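PDB 4MEE: diffuse adherence adhesin from Escherichia coli, which mediates adhesion to human and other mammalian cells, bacterial autoaggregation and biofilm formation, its C-terminal transport unit being the part described here. Local coordinates for residues A[218-222]-A[233-237]; A[156-160]-A[257-261]. Numbering follows the deposited sequence.

Interaction 1: residues A[218-222]-A[233-237]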
loop_
_atom_site.group_PDB
_atom_site.type_symbol
_atom_site.label_atom_id
_atom_site.label_comp_id
_atom_site.label_asym_id
_atom_site.label_seq_id
_atom_site.Cartn_x
_atom_site.Cartn_y
_atom_site.Cartn_z
ATOM N N GLY A 218 7.000 10.299 9.420
ATOM C CA GLY A 218 6.522 9.997 10.743
ATOM C C GLY A 218 7.680 10.034 11.686
ATOM O O GLY A 218 8.793 10.327 11.279
ATOM N N GLY A 219 7.417 9.736 12.949
ATOM C CA GLY A 219 8.459 9.741 13.954
ATOM C C GLY A 219 8.100 8.871 15.131
ATOM O O GLY A 219 6.952 8.499 15.305
ATOM N N ASP A 220 9.088 8.542 15.945
ATOM C CA ASP A 220 8.851 7.715 17.103
ATOM C C ASP A 220 8.661 8.626 18.276
ATOM O O ASP A 220 9.480 9.499 18.530
ATOM C CB ASP A 220 10.060 6.860 17.401
ATOM C CG ASP A 220 10.324 5.839 16.336
ATOM O OD1 ASP A 220 9.855 4.702 16.491
ATOM O OD2 ASP A 220 11.011 6.155 15.347
ATOM N N ILE A 221 7.592 8.410 19.013
ATOM C CA ILE A 221 7.347 9.190 20.185
ATOM C C ILE A 221 7.895 8.527 21.420
ATOM O O ILE A 221 8.618 9.140 22.172
ATOM C CB ILE A 221 5.867 9.288 20.423
ATOM C CG1 ILE A 221 5.315 10.493 19.691
ATOM C CG2 ILE A 221 5.631 9.432 21.898
ATOM C CD1 ILE A 221 6.257 11.008 18.638
ATOM N N TYR A 222 7.518 7.272 21.634
ATOM C CA TYR A 222 7.921 6.530 22.811
ATOM C C TYR A 222 8.787 5.370 22.401
ATOM O O TYR A 222 8.771 4.967 21.245
ATOM C CB TYR A 222 6.709 5.920 23.478
ATOM C CG TYR A 222 5.888 6.847 24.320
ATOM C CD1 TYR A 222 6.476 7.676 25.265
ATOM C CD2 TYR A 222 4.505 6.862 24.200
ATOM C CE1 TYR A 222 5.707 8.517 26.045
ATOM C CE2 TYR A 222 3.728 7.694 24.975
ATOM C CZ TYR A 222 4.333 8.520 25.894
ATOM O OH TYR A 222 3.557 9.346 26.663
ATOM N N THR A 233 7.585 0.286 20.479
ATOM C CA THR A 233 7.727 1.617 19.945
ATOM C C THR A 233 6.382 2.197 19.609
ATOM O O THR A 233 5.531 1.504 19.102
ATOM C CB THR A 233 8.479 1.592 18.635
ATOM O OG1 THR A 233 9.881 1.605 18.901
ATOM C CG2 THR A 233 8.121 2.802 17.860
ATOM N N LEU A 234 6.184 3.475 19.884
ATOM C CA LEU A 234 4.951 4.147 19.499
ATOM C C LEU A 234 5.298 5.427 18.794
ATOM O O LEU A 234 6.088 6.193 19.287
ATOM C CB LEU A 234 4.128 4.454 20.722
ATOM C CG LEU A 234 3.337 3.216 21.100
ATOM C CD1 LEU A 234 3.744 2.751 22.485
ATOM C CD2 LEU A 234 1.844 3.469 20.992
ATOM N N GLY A 235 4.715 5.664 17.632
ATOM C CA GLY A 235 5.130 6.794 16.831
ATOM C C GLY A 235 3.955 7.401 16.131
ATOM O O GLY A 235 2.834 6.997 16.368
ATOM N N ILE A 236 4.207 8.385 15.285
ATOM C CA ILE A 236 3.134 8.954 14.508
ATOM C C ILE A 236 3.549 9.206 13.075
ATOM O O ILE A 236 4.705 9.473 12.796
ATOM C CB ILE A 236 2.594 10.224 15.148
ATOM C CG1 ILE A 236 3.495 11.403 14.884
ATOM C CG2 ILE A 236 2.601 10.095 16.648
ATOM C CD1 ILE A 236 3.459 12.310 16.070
ATOM N N MET A 237 2.584 9.120 12.168
ATOM C CA MET A 237 2.846 9.203 10.742
ATOM C C MET A 237 1.858 10.101 10.057
ATOM O O MET A 237 0.777 10.290 10.557
ATOM C CB MET A 237 2.682 7.841 10.143
ATOM C CG MET A 237 1.603 7.047 10.801
ATOM S SD MET A 237 1.450 5.621 9.739
ATOM C CE MET A 237 0.639 4.525 10.873
#
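Segments 218-222 and 233-237 run antiparallel, the axes of these short segments 144° apart and 4.2 Å at closest approach, as neighbouring strands of a β-hairpin in the wall of the autotransporter β-barrel. G219 and I236 form a hydrogen-bonded pair: I236 N to G219 O is 2.7 Å, and G219 N to I236 O, also 2.7 Å, is less surely placed. G218 with M237 and D220 with G235 are non-hydrogen-bonded pairs, each at a CA–CA distance of 3.8 Å. A CB on G235 would collide with G219 O, so the lack of a side chain lets the strands come this close. Beyond D220 a classic β-bulge shifts the register by one: I221 and Y222 both oppose L234, and the helical backbone angles of I221 (φ/ψ −93°/−53°) take up the extra residue. Y222, L234 and I236 share the outer surface, consistent with a lipid-facing belt, where I221 CD1 meets I236 CD1 at 4.0 Å and Y222 CB meets L234 CB at 4.1 Å. D220 and M237 lie on the other face, M237 reaching W286 and Q288. At the bulge, L234 O accepts two hydrogen bonds, from I221 N at 2.7 Å and from Y222 N at 3.0 Å.

Interaction 2: residues A[156-160]-A[257-261]. Unlike the reference sequence in segment 156-160: T158 (reference Ala).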
loop_
_atom_site.group_PDB
_atom_site.type_symbol
_atom_site.label_atom_id
_atom_site.label_comp_id
_atom_site.label_asym_id
_atom_site.label_seq_id
_atom_site.Cartn_x
_atom_site.Cartn_y
_atom_site.Cartn_z
ATOM N N ASN A 156 -10.808 5.348 -8.145
ATOM C CA ASN A 156 -10.474 6.255 -7.084
ATOM C C ASN A 156 -10.737 5.602 -5.768
ATOM O O ASN A 156 -10.063 5.840 -4.801
ATOM C CB ASN A 156 -11.283 7.503 -7.216
ATOM C CG ASN A 156 -10.771 8.362 -8.315
ATOM O OD1 ASN A 156 -9.701 8.110 -8.857
ATOM N ND2 ASN A 156 -11.520 9.375 -8.659
ATOM N N MET A 157 -11.734 4.748 -5.750
ATOM C CA MET A 157 -12.075 4.022 -4.576
ATOM C C MET A 157 -10.970 3.074 -4.159
ATOM O O MET A 157 -10.690 2.913 -2.986
ATOM C CB MET A 157 -13.295 3.209 -4.898
ATOM C CG MET A 157 -13.593 2.159 -3.895
ATOM S SD MET A 157 -14.985 2.772 -2.981
ATOM C CE MET A 157 -15.213 1.397 -1.892
ATOM N N THR A 158 -10.380 2.414 -5.136
ATOM C CA THR A 158 -9.338 1.461 -4.891
ATOM C C THR A 158 -8.088 2.100 -4.374
ATOM O O THR A 158 -7.472 1.600 -3.461
ATOM C CB THR A 158 -8.961 0.843 -6.203
ATOM O OG1 THR A 158 -10.044 1.053 -7.106
ATOM C CG2 THR A 158 -8.745 -0.615 -6.019
ATOM N N LEU A 159 -7.712 3.198 -5.005
ATOM C CA LEU A 159 -6.543 3.959 -4.646
ATOM C C LEU A 159 -6.694 4.561 -3.290
ATOM O O LEU A 159 -5.783 4.588 -2.511
ATOM C CB LEU A 159 -6.386 5.080 -5.631
ATOM C CG LEU A 159 -5.877 4.614 -6.971
ATOM C CD1 LEU A 159 -6.038 5.751 -7.949
ATOM C CD2 LEU A 159 -4.430 4.215 -6.792
ATOM N N ALA A 160 -7.881 5.040 -3.013
ATOM C CA ALA A 160 -8.119 5.733 -1.799
ATOM C C ALA A 160 -7.827 4.833 -0.640
ATOM O O ALA A 160 -7.390 5.289 0.388
ATOM C CB ALA A 160 -9.546 6.147 -1.753
ATOM N N ARG A 257 -11.230 10.256 -17.608
ATOM C CA ARG A 257 -10.044 10.411 -16.779
ATOM C C ARG A 257 -10.416 10.647 -15.336
ATOM O O ARG A 257 -11.506 11.080 -15.063
ATOM C CB ARG A 257 -9.228 11.589 -17.270
ATOM N N ASN A 258 -9.508 10.370 -14.411
ATOM C CA ASN A 258 -9.785 10.631 -13.005
ATOM C C ASN A 258 -8.568 11.123 -12.272
ATOM O O ASN A 258 -7.471 10.769 -12.618
ATOM C CB ASN A 258 -10.319 9.393 -12.320
ATOM C CG ASN A 258 -9.291 8.304 -12.212
ATOM O OD1 ASN A 258 -9.194 7.455 -13.081
ATOM N ND2 ASN A 258 -8.556 8.292 -11.114
ATOM N N THR A 259 -8.758 11.938 -11.245
ATOM C CA THR A 259 -7.629 12.404 -10.469
ATOM C C THR A 259 -7.941 12.409 -9.003
ATOM O O THR A 259 -9.087 12.485 -8.622
ATOM C CB THR A 259 -7.309 13.829 -10.832
ATOM O OG1 THR A 259 -8.096 14.693 -10.010
ATOM C CG2 THR A 259 -7.684 14.050 -12.237
ATOM N N LEU A 260 -6.918 12.352 -8.163
ATOM C CA LEU A 260 -7.169 12.209 -6.739
ATOM C C LEU A 260 -6.043 12.801 -5.895
ATOM O O LEU A 260 -4.895 12.557 -6.179
ATOM C CB LEU A 260 -7.324 10.737 -6.470
ATOM C CG LEU A 260 -7.554 10.161 -5.105
ATOM C CD1 LEU A 260 -8.995 10.322 -4.709
ATOM C CD2 LEU A 260 -7.231 8.712 -5.278
ATOM N N ASP A 261 -6.373 13.583 -4.873
ATOM C CA ASP A 261 -5.388 14.179 -3.987
ATOM C C ASP A 261 -5.827 13.851 -2.616
ATOM O O ASP A 261 -6.976 14.020 -2.316
ATOM C CB ASP A 261 -5.464 15.672 -4.082
ATOM C CG ASP A 261 -4.510 16.214 -5.073
ATOM O OD1 ASP A 261 -3.318 16.290 -4.741
ATOM O OD2 ASP A 261 -4.947 16.551 -6.187
#
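N156 and L260 give up the most surface here, 75 and 73 Å², and N258 follows with 40 Å². The CA-to-CB bonds of all three point across the gap between helix segment 156-160 and strand segment 257-261, whose axes are 9.5 Å apart at closest and inclined by 26°. L260 lies against the helix backbone: its CD2 is 3.7 Å from L159 CB, 4.1 Å from N156 O and 4.4 Å from A160 N. The last two atoms belong to one turn of the helix, since A160 N donates to N156 O at 2.9 Å. This is the helix that threads the lumen of an autotransporter β-barrel, seen where it meets the inner wall. Strand alternation turns N258 and L260 inward and T259 outward, and on the adjoining strand 280-298 L260 also touches F292 and A294. Toward N258 the contact becomes polar. The amides of N156 and N258 crowd together, N156 OD1 2.5 Å from N258 ND2, but OD1 sits well out of the plane of the N258 amide and no hydrogen bond forms. N156 ND2 makes a weak hydrogen bond to Y306 OH; T259 O, 3.9 Å from N156 ND2, is not bonded.

In the fold
Both contacts involve the same wall of the barrel, since strands 230-249 and 255-272 are neighbours in its sheet, yet their centres are 28 Å apart and their nearest atoms about 13 Å apart. Interaction 1 is a surface contact between strands adjacent in sequence, held by main-chain hydrogen bonds, with its apolar side chains mostly on the outer face. Interaction 2 is buried and joins segments 97 residues apart; no hydrogen bond crosses it, and it rests on a leucine pair and a close but unbonded pair of amides. Strand 230-249 connects the two regions: M237 and G235 pair with strand 255-272 beside interaction 1, while farther along A243 pairs with L260 and touches L159.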